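Local atomic coordinates of probable acetyltransferases (Chromobacterium violaceum, PDB entry 3PZJ), a protein that probably transfers acetyl groups from acetyl-CoA to its substrate as a GNAT-family enzyme, possibly acting on protein N-termini that begin with serine or alanine. Residues Thr91-Val96 with Ile122-Phe127; Gly106-Arg111 with Thr138-Leu143; Arg183-Val188 with Arg193-Phe198. All coordinates share one frame; numbering follows the deposited sequence.

Interaction 1: Thr91-Val96 with Ile122-Phe127; sequences TALYVV and IGHVNF. With NA (sodium ion), chain C; EDO (1,2-ethanediol), chain D.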
loop_
_atom_site.group_PDB
_atom_site.type_symbol
_atom_site.label_atom_id
_atom_site.label_comp_id
_atom_site.label_asym_id
_atom_site.label_seq_id
_atom_site.Cartn_x
_atom_site.Cartn_y
_atom_site.Cartn_z
ATOM N N THR A 91 -4.343 -10.473 5.159
ATOM C CA THR A 91 -5.577 -10.031 5.831
ATOM C C THR A 91 -6.013 -11.074 6.902
ATOM O O THR A 91 -5.930 -12.327 6.683
ATOM C CB THR A 91 -6.689 -9.829 4.777
ATOM O OG1 THR A 91 -6.296 -8.785 3.885
ATOM C CG2 THR A 91 -7.948 -9.414 5.437
ATOM N N ALA A 92 -6.414 -10.582 8.080
ATOM C CA ALA A 92 -6.959 -11.455 9.129
ATOM C C ALA A 92 -8.129 -10.738 9.753
ATOM O O ALA A 92 -8.001 -9.560 10.079
ATOM C CB ALA A 92 -5.902 -11.750 10.202
ATOM N N LEU A 93 -9.253 -11.412 9.895
ATOM C CA LEU A 93 -10.442 -10.774 10.456
ATOM C C LEU A 93 -10.887 -11.476 11.720
ATOM O O LEU A 93 -10.550 -12.657 11.924
ATOM C CB LEU A 93 -11.607 -10.831 9.495
ATOM C CG LEU A 93 -11.483 -10.072 8.147
ATOM C CD1 LEU A 93 -12.764 -10.351 7.300
ATOM C CD2 LEU A 93 -11.258 -8.598 8.370
ATOM N N TYR A 94 -11.588 -10.724 12.556
ATOM C CA TYR A 94 -12.051 -11.171 13.875
ATOM C C TYR A 94 -13.481 -10.709 14.032
ATOM O O TYR A 94 -13.881 -9.652 13.511
ATOM C CB TYR A 94 -11.217 -10.556 14.979
ATOM C CG TYR A 94 -9.747 -10.938 14.860
ATOM C CD1 TYR A 94 -9.220 -12.035 15.562
ATOM C CD2 TYR A 94 -8.909 -10.243 14.018
ATOM C CE1 TYR A 94 -7.878 -12.379 15.427
ATOM C CE2 TYR A 94 -7.567 -10.569 13.892
ATOM C CZ TYR A 94 -7.090 -11.688 14.529
ATOM O OH TYR A 94 -5.791 -12.063 14.409
ATOM N N VAL A 95 -14.249 -11.516 14.763
ATOM C CA VAL A 95 -15.592 -11.232 15.122
ATOM C C VAL A 95 -15.634 -10.624 16.576
ATOM O O VAL A 95 -15.005 -11.110 17.512
ATOM C CB VAL A 95 -16.451 -12.497 15.069
ATOM C CG1 VAL A 95 -17.836 -12.147 15.547
ATOM C CG2 VAL A 95 -16.511 -13.032 13.633
ATOM N N VAL A 96 -16.375 -9.528 16.710
ATOM C CA VAL A 96 -16.497 -8.829 17.969
ATOM C C VAL A 96 -17.656 -9.492 18.720
ATOM O O VAL A 96 -18.772 -9.488 18.224
ATOM C CB VAL A 96 -16.796 -7.377 17.724
ATOM C CG1 VAL A 96 -16.976 -6.651 19.101
ATOM C CG2 VAL A 96 -15.550 -6.737 16.929
ATOM N N ILE A 122 -5.467 -1.376 10.298
ATOM C CA ILE A 122 -6.730 -1.828 10.877
ATOM C C ILE A 122 -7.813 -1.408 9.895
ATOM O O ILE A 122 -7.891 -0.254 9.543
ATOM C CB ILE A 122 -6.951 -1.251 12.288
ATOM C CG1 ILE A 122 -6.057 -2.008 13.265
ATOM C CG2 ILE A 122 -8.369 -1.389 12.764
ATOM C CD1 ILE A 122 -5.798 -1.320 14.574
ATOM N N GLY A 123 -8.583 -2.371 9.433
ATOM C CA GLY A 123 -9.660 -2.142 8.532
ATOM C C GLY A 123 -10.762 -3.146 8.610
ATOM O O GLY A 123 -10.871 -3.862 9.599
ATOM N N HIS A 124 -11.606 -3.093 7.596
ATOM C CA HIS A 124 -12.818 -3.819 7.516
ATOM C C HIS A 124 -13.616 -3.650 8.793
ATOM O O HIS A 124 -14.238 -4.600 9.305
ATOM C CB HIS A 124 -12.496 -5.310 7.249
ATOM C CG HIS A 124 -12.007 -5.578 5.872
ATOM N ND1 HIS A 124 -10.763 -6.100 5.645
ATOM C CD2 HIS A 124 -12.581 -5.426 4.651
ATOM C CE1 HIS A 124 -10.563 -6.206 4.337
ATOM N NE2 HIS A 124 -11.642 -5.792 3.706
ATOM N N VAL A 125 -13.718 -2.391 9.253
ATOM C CA VAL A 125 -14.433 -2.115 10.473
ATOM C C VAL A 125 -15.903 -2.033 10.167
ATOM O O VAL A 125 -16.380 -1.093 9.464
ATOM C CB VAL A 125 -13.977 -0.812 11.132
ATOM C CG1 VAL A 125 -14.825 -0.449 12.426
ATOM C CG2 VAL A 125 -12.464 -0.786 11.360
ATOM N N ASN A 126 -16.614 -3.076 10.585
ATOM C CA ASN A 126 -18.041 -3.292 10.279
ATOM C C ASN A 126 -18.772 -3.566 11.582
ATOM O O ASN A 126 -18.868 -4.750 12.050
ATOM C CB ASN A 126 -18.189 -4.483 9.355
ATOM C CG ASN A 126 -17.840 -4.153 7.928
ATOM O OD1 ASN A 126 -18.703 -3.650 7.226
ATOM N ND2 ASN A 126 -16.549 -4.271 7.530
ATOM N N PHE A 127 -19.275 -2.485 12.189
ATOM C CA PHE A 127 -19.902 -2.596 13.513
ATOM C C PHE A 127 -21.404 -2.415 13.380
ATOM O O PHE A 127 -21.856 -1.465 12.754
ATOM C CB PHE A 127 -19.342 -1.501 14.430
ATOM C CG PHE A 127 -17.905 -1.717 14.893
ATOM C CD1 PHE A 127 -17.189 -2.860 14.615
ATOM C CD2 PHE A 127 -17.287 -0.744 15.631
ATOM C CE1 PHE A 127 -15.893 -3.038 15.095
ATOM C CE2 PHE A 127 -15.986 -0.905 16.050
ATOM C CZ PHE A 127 -15.316 -2.082 15.850
HETATM NA NA NA C . -5.805 -14.269 5.586
HETATM C C1 EDO D . -12.511 -1.830 4.598
HETATM O O1 EDO D . -13.776 -1.606 5.171
HETATM C C2 EDO D . -11.534 -0.843 5.188
HETATM O O2 EDO D . -10.327 -1.542 5.321
HETATM O O HOH W 1 -6.355 -15.157 7.784
HETATM O O HOH W 2 -4.247 -15.998 5.502
#
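In both Leu93 and His124 the CG atom lies anti to the carbonyl carbon and beside the backbone N (chi1 -64° and -72°), and these torsions bring the two side chains together at about a right angle. The Leu93 methyl CD2 is 3.7 Å from His124 CB and just as near its ND1, meeting the imidazole obliquely. ND1 is buried here without a polar partner in the model. Thr91 CG2 lies farther off, 4.3 Å from His124 CE1.

The second touch is apolar: Val96 CG2 reaches Phe127 CE1 at 4.1 Å, while Val125 CG1 sits over the centre of one face of the phenyl ring. Helix 75-87 packs beside Leu93 and His124, whereas helix 135-150 packs beside Val96 and Phe127, so the two touches lie on opposite faces of the sheet.

His124 has left-handed helical backbone angles that interrupt the pleat. Its N donates a fairly straight bond to O2 of a 1,2-ethanediol, probably from the crystallisation liquor (3.0 Å), and this oxygen stands over one face of the ring. The side-chain ND2 of Asn126 bonds to His124 O at 2.9 Å from above the carbonyl plane. At the other segment's start, Thr91 O binds a sodium ion at 2.2 Å, with Val86 O, Gln88 O and two waters completing the site.

The segments run parallel as next-but-one strands, with strand 106-114 between them, in the antiparallel meander of the GNAT fold; the kink at His124 is consistent with the bulged fourth strand of that family.

Interaction 2: Gly106-Arg111 with Thr138-Leu143; sequences GFLGYR and TEAVFL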
loop_
_atom_site.group_PDB
_atom_site.type_symbol
_atom_site.label_atom_id
_atom_site.label_comp_id
_atom_site.label_asym_id
_atom_site.label_seq_id
_atom_site.Cartn_x
_atom_site.Cartn_y
_atom_site.Cartn_z
ATOM N N GLY A 106 -20.233 -7.656 15.345
ATOM C CA GLY A 106 -19.697 -7.063 14.085
ATOM C C GLY A 106 -18.352 -7.695 13.846
ATOM O O GLY A 106 -18.003 -8.669 14.525
ATOM N N PHE A 107 -17.598 -7.130 12.923
ATOM C CA PHE A 107 -16.274 -7.604 12.633
ATOM C C PHE A 107 -15.311 -6.511 12.264
ATOM O O PHE A 107 -15.703 -5.428 12.023
ATOM C CB PHE A 107 -16.267 -8.722 11.599
ATOM C CG PHE A 107 -16.684 -8.306 10.221
ATOM C CD1 PHE A 107 -15.759 -8.107 9.258
ATOM C CD2 PHE A 107 -17.998 -8.159 9.895
ATOM C CE1 PHE A 107 -16.129 -7.767 8.029
ATOM C CE2 PHE A 107 -18.369 -7.811 8.665
ATOM C CZ PHE A 107 -17.446 -7.609 7.735
ATOM N N LEU A 108 -14.033 -6.861 12.293
ATOM C CA LEU A 108 -12.918 -6.004 11.933
ATOM C C LEU A 108 -11.621 -6.798 11.901
ATOM O O LEU A 108 -11.604 -7.905 12.244
ATOM C CB LEU A 108 -12.800 -4.823 12.880
ATOM C CG LEU A 108 -12.046 -5.017 14.153
ATOM C CD1 LEU A 108 -11.671 -3.695 14.767
ATOM C CD2 LEU A 108 -12.770 -5.864 15.077
ATOM N N GLY A 109 -10.552 -6.217 11.417
ATOM C CA GLY A 109 -9.297 -6.914 11.385
ATOM C C GLY A 109 -8.123 -6.136 10.859
ATOM O O GLY A 109 -8.151 -4.949 10.893
ATOM N N TYR A 110 -7.113 -6.845 10.384
ATOM C CA TYR A 110 -5.934 -6.267 9.810
ATOM C C TYR A 110 -5.964 -6.516 8.302
ATOM O O TYR A 110 -6.447 -7.566 7.802
ATOM C CB TYR A 110 -4.719 -6.950 10.403
ATOM C CG TYR A 110 -4.560 -6.863 11.926
ATOM C CD1 TYR A 110 -4.416 -5.648 12.564
ATOM C CD2 TYR A 110 -4.478 -8.024 12.711
ATOM C CE1 TYR A 110 -4.172 -5.585 13.935
ATOM C CE2 TYR A 110 -4.268 -7.950 14.105
ATOM C CZ TYR A 110 -4.134 -6.731 14.679
ATOM O OH TYR A 110 -3.883 -6.677 16.004
ATOM N N ARG A 111 -5.413 -5.566 7.554
ATOM C CA ARG A 111 -5.105 -5.830 6.178
ATOM C C ARG A 111 -3.810 -5.177 5.823
ATOM O O ARG A 111 -3.197 -4.423 6.618
ATOM C CB ARG A 111 -6.200 -5.328 5.257
ATOM C CG ARG A 111 -6.395 -3.792 5.396
ATOM C CD ARG A 111 -7.709 -3.317 4.644
ATOM N NE ARG A 111 -7.682 -3.728 3.261
ATOM C CZ ARG A 111 -7.132 -3.043 2.234
ATOM N NH1 ARG A 111 -6.569 -1.847 2.397
ATOM N NH2 ARG A 111 -7.147 -3.554 0.995
ATOM N N THR A 138 -14.915 0.722 21.104
ATOM C CA THR A 138 -13.626 1.295 21.426
ATOM C C THR A 138 -12.669 0.221 21.919
ATOM O O THR A 138 -11.521 0.168 21.493
ATOM C CB THR A 138 -13.787 2.446 22.460
ATOM O OG1 THR A 138 -14.767 3.351 21.911
ATOM C CG2 THR A 138 -12.465 3.187 22.622
ATOM N N GLU A 139 -13.140 -0.690 22.766
ATOM C CA GLU A 139 -12.277 -1.757 23.188
ATOM C C GLU A 139 -11.857 -2.659 22.042
ATOM O O GLU A 139 -10.682 -3.061 21.996
ATOM C CB GLU A 139 -12.952 -2.586 24.295
ATOM C CG GLU A 139 -11.950 -3.592 24.845
ATOM C CD GLU A 139 -12.372 -4.243 26.163
ATOM O OE1 GLU A 139 -13.567 -4.192 26.509
ATOM O OE2 GLU A 139 -11.480 -4.827 26.835
ATOM N N ALA A 140 -12.777 -2.943 21.096
ATOM C CA ALA A 140 -12.420 -3.802 19.962
ATOM C C ALA A 140 -11.194 -3.206 19.201
ATOM O O ALA A 140 -10.207 -3.872 18.890
ATOM C CB ALA A 140 -13.620 -3.956 19.039
ATOM N N VAL A 141 -11.267 -1.929 18.910
ATOM C CA VAL A 141 -10.187 -1.306 18.185
ATOM C C VAL A 141 -8.873 -1.240 19.052
ATOM O O VAL A 141 -7.762 -1.567 18.597
ATOM C CB VAL A 141 -10.593 0.070 17.674
ATOM C CG1 VAL A 141 -9.371 0.744 17.096
ATOM C CG2 VAL A 141 -11.615 -0.041 16.570
ATOM N N PHE A 142 -9.008 -0.810 20.294
ATOM C CA PHE A 142 -7.869 -0.804 21.229
ATOM C C PHE A 142 -7.196 -2.166 21.305
ATOM O O PHE A 142 -5.969 -2.216 21.294
ATOM C CB PHE A 142 -8.404 -0.470 22.596
ATOM C CG PHE A 142 -7.399 -0.547 23.682
ATOM C CD1 PHE A 142 -6.677 0.554 24.029
ATOM C CD2 PHE A 142 -7.287 -1.704 24.463
ATOM C CE1 PHE A 142 -5.770 0.501 25.099
ATOM C CE2 PHE A 142 -6.399 -1.760 25.505
ATOM C CZ PHE A 142 -5.644 -0.654 25.823
ATOM N N LEU A 143 -7.959 -3.257 21.318
ATOM C CA LEU A 143 -7.351 -4.630 21.352
ATOM C C LEU A 143 -6.534 -4.984 20.077
ATOM O O LEU A 143 -5.457 -5.613 20.190
ATOM C CB LEU A 143 -8.389 -5.679 21.604
ATOM C CG LEU A 143 -8.982 -5.738 22.972
ATOM C CD1 LEU A 143 -10.261 -6.670 23.006
ATOM C CD2 LEU A 143 -7.895 -6.220 23.967
#
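Leu108 O, on the strand residue that makes the contact with helix 135-150, probably accepts a hydrogen bond from Tyr94 N, which helps fix the backbone from which the Leu108 side chain rises. That side chain is the whole of the strand's close approach. Its CG lies between the backbone N and the carbonyl carbon (chi1 85°), a less common setting that sends the two methyls up against the helix. CD1 meets Val141 CG2 at 4.1 Å, the two side chains crossing at about a right angle. On the helix side this methyl, CG2, is the branch of Val141 that lies anti to the carbonyl carbon and beside the backbone N. Leu108 CD1 also comes within 4.4 Å of Ala140 O, while Leu108 CD2 faces the Ala140 methyl, CB, at 4.5 Å. Contact is therefore made by one branched residue against two successive helix positions, at loose van der Waals range and with no hydrogen bond across. All three residues are buried.

The arrangement is the alpha/beta packing of the GNAT core: helix 135-150 belongs to the beta-alpha-beta crossover that leads from strand 119-127 to its parallel neighbour 155-161, and it lies across the face of the sheet that carries Leu108. On that face Val96 and Phe127, from the strands flanking 106-114, pack beside Leu108, and Ala140 presses on Val96 as well as on Leu41 in the strand beyond.

Farther along the same strand Tyr110 packs on Thr147 and Ala148 of the helix, and its OH hydrogen-bonds to the carbonyl of Leu144, the residue directly after the 138-143 segment, giving the strand a polar tie to the helix.

Interaction 3: Arg183-Val188 with Arg193-Phe198; sequences RQAMVV and RDTHVF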
loop_
_atom_site.group_PDB
_atom_site.type_symbol
_atom_site.label_atom_id
_atom_site.label_comp_id
_atom_site.label_asym_id
_atom_site.label_seq_id
_atom_site.Cartn_x
_atom_site.Cartn_y
_atom_site.Cartn_z
ATOM N N ARG A 183 -5.492 11.301 -3.446
ATOM C CA ARG A 183 -6.518 11.753 -4.306
ATOM C C ARG A 183 -6.735 10.779 -5.470
ATOM O O ARG A 183 -5.781 10.348 -6.080
ATOM C CB ARG A 183 -6.159 13.127 -4.856
ATOM C CG ARG A 183 -5.736 14.196 -3.754
ATOM C CD ARG A 183 -5.111 15.408 -4.457
ATOM N NE ARG A 183 -3.945 14.951 -5.216
ATOM C CZ ARG A 183 -3.415 15.605 -6.240
ATOM N NH1 ARG A 183 -3.923 16.783 -6.609
ATOM N NH2 ARG A 183 -2.351 15.111 -6.866
ATOM N N GLN A 184 -7.996 10.581 -5.856
ATOM C CA GLN A 184 -8.371 9.622 -6.921
ATOM C C GLN A 184 -7.648 8.267 -6.742
ATOM O O GLN A 184 -7.193 7.652 -7.720
ATOM C CB GLN A 184 -8.110 10.185 -8.342
ATOM C CG GLN A 184 -8.786 11.547 -8.510
ATOM C CD GLN A 184 -8.764 12.095 -9.935
ATOM O OE1 GLN A 184 -8.079 11.578 -10.834
ATOM N NE2 GLN A 184 -9.477 13.174 -10.122
ATOM N N ALA A 185 -7.665 7.779 -5.516
ATOM C CA ALA A 185 -6.980 6.539 -5.172
ATOM C C ALA A 185 -7.723 5.353 -5.735
ATOM O O ALA A 185 -7.101 4.355 -6.214
ATOM C CB ALA A 185 -6.866 6.431 -3.637
HETATM N N MSE A 186 -9.058 5.436 -5.687
HETATM C CA MSE A 186 -9.904 4.348 -6.168
HETATM C C MSE A 186 -11.160 4.792 -6.964
HETATM O O MSE A 186 -11.581 5.921 -6.902
HETATM C CB MSE A 186 -10.379 3.492 -4.948
HETATM C CG MSE A 186 -9.309 2.814 -4.201
HETATM SE SE MSE A 186 -9.797 2.121 -2.372
HETATM C CE MSE A 186 -10.971 0.776 -3.090
ATOM N N VAL A 187 -11.727 3.859 -7.711
ATOM C CA VAL A 187 -13.058 4.018 -8.235
ATOM C C VAL A 187 -13.924 3.017 -7.506
ATOM O O VAL A 187 -13.717 1.793 -7.624
ATOM C CB VAL A 187 -13.066 3.786 -9.757
ATOM C CG1 VAL A 187 -14.525 3.792 -10.330
ATOM C CG2 VAL A 187 -12.258 4.882 -10.410
ATOM N N VAL A 188 -14.871 3.504 -6.720
ATOM C CA VAL A 188 -15.710 2.676 -5.882
ATOM C C VAL A 188 -17.151 2.962 -6.251
ATOM O O VAL A 188 -17.596 4.109 -6.201
ATOM C CB VAL A 188 -15.520 3.019 -4.335
ATOM C CG1 VAL A 188 -16.563 2.354 -3.390
ATOM C CG2 VAL A 188 -14.111 2.589 -3.868
ATOM N N ARG A 193 -13.075 7.924 -5.317
ATOM C CA ARG A 193 -12.726 7.872 -3.908
ATOM C C ARG A 193 -11.356 8.463 -3.703
ATOM O O ARG A 193 -10.445 8.074 -4.349
ATOM C CB ARG A 193 -12.685 6.455 -3.381
ATOM C CG ARG A 193 -11.976 6.372 -2.067
ATOM C CD ARG A 193 -12.377 5.188 -1.224
ATOM N NE ARG A 193 -11.357 4.872 -0.248
ATOM C CZ ARG A 193 -11.417 3.938 0.679
ATOM N NH1 ARG A 193 -10.404 3.796 1.471
ATOM N NH2 ARG A 193 -12.442 3.151 0.817
ATOM N N ASP A 194 -11.261 9.433 -2.820
ATOM C CA ASP A 194 -10.013 9.911 -2.280
ATOM C C ASP A 194 -9.917 9.274 -0.930
ATOM O O ASP A 194 -10.886 9.256 -0.126
ATOM C CB ASP A 194 -10.032 11.446 -2.033
ATOM C CG ASP A 194 -10.310 12.283 -3.291
ATOM O OD1 ASP A 194 -10.038 11.911 -4.431
ATOM O OD2 ASP A 194 -10.780 13.367 -3.108
ATOM N N THR A 195 -8.744 8.796 -0.588
ATOM C CA THR A 195 -8.543 8.108 0.657
ATOM C C THR A 195 -7.776 8.909 1.684
ATOM O O THR A 195 -6.700 9.277 1.439
ATOM C CB THR A 195 -7.764 6.830 0.421
ATOM O OG1 THR A 195 -8.548 5.951 -0.355
ATOM C CG2 THR A 195 -7.409 6.198 1.749
ATOM N N HIS A 196 -8.341 9.107 2.856
ATOM C CA HIS A 196 -7.588 9.677 3.959
ATOM C C HIS A 196 -6.744 8.587 4.618
ATOM O O HIS A 196 -7.276 7.457 4.894
ATOM C CB HIS A 196 -8.536 10.217 5.055
ATOM C CG HIS A 196 -9.340 11.440 4.691
ATOM N ND1 HIS A 196 -8.913 12.420 3.822
ATOM C CD2 HIS A 196 -10.544 11.866 5.179
ATOM C CE1 HIS A 196 -9.828 13.390 3.775
ATOM N NE2 HIS A 196 -10.830 13.064 4.573
ATOM N N VAL A 197 -5.477 8.909 4.915
ATOM C CA VAL A 197 -4.579 8.002 5.633
ATOM C C VAL A 197 -4.223 8.583 6.973
ATOM O O VAL A 197 -3.798 9.767 7.083
ATOM C CB VAL A 197 -3.285 7.696 4.832
ATOM C CG1 VAL A 197 -2.367 6.715 5.632
ATOM C CG2 VAL A 197 -3.620 7.130 3.448
ATOM N N PHE A 198 -4.454 7.777 8.010
ATOM C CA PHE A 198 -4.135 8.078 9.358
ATOM C C PHE A 198 -3.170 6.999 9.886
ATOM O O PHE A 198 -3.209 5.899 9.403
ATOM C CB PHE A 198 -5.358 8.020 10.246
ATOM C CG PHE A 198 -6.466 8.952 9.859
ATOM C CD1 PHE A 198 -6.625 10.178 10.510
ATOM C CD2 PHE A 198 -7.424 8.575 8.926
ATOM C CE1 PHE A 198 -7.686 11.028 10.170
ATOM C CE2 PHE A 198 -8.458 9.417 8.602
ATOM C CZ PHE A 198 -8.562 10.663 9.191
#
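A classic beta bulge marks the hairpin of strands 177-188 and 191-201, with Ala185 and Met186 together facing Arg193. Arg193 O receives both amides: Met186 N almost straight at 3.3 Å (177°), and Ala185 N in a weak, bent bond at 3.0 Å. Arg193 N returns a bond to Met186 O, also at 3.0 Å, completing an antiparallel hydrogen-bonded pair.

Met186 is a selenomethionine. Its chain runs alongside that of Arg193, and SE lies over one face of the guanidinium, offset toward the rim, 3.8 Å from Arg193 NE. The long arginine arm, extended from CG to NE, is held in rotation by NE bonding in the guanidinium plane to Thr195 OG1 (3.0 Å). Val188 CG2 packs on Arg193 CD at 4.1 Å.

The chain turns a corner at Arg183 and Gln184, and here Asp194 joins in: its OD1 takes the Gln184 N-H on the anti side, somewhat out of the carboxylate plane, with Gln184 N at 2.8 Å, and Asn192 ND2 also bonds to this oxygen. The Arg183 guanidinium turns instead to the second subunit, forming salt bridges with Glu204 and Glu179 and a hydrogen bond with Ser199 of that subunit.

In the fold
All three contacts reach the same mixed sheet; in interaction 2 helix 135-150 packs on one face of it. Interactions 1 and 2 are interleaved along the chain and their centres lie about 6 Å apart: strand 106-114, which carries half of interaction 2, runs between the two strands of interaction 1, and Asn126 O probably accepts a hydrogen bond from Phe107 N at 2.8 Å. Interaction 3 follows later in the sequence, with its centre about 20 Å from that of interaction 1 and about 22 Å from that of interaction 2, and touches neither. The layout separates the buried core of the acetyltransferase fold from a C-terminal hairpin at the sheet's margin that meets the second subunit.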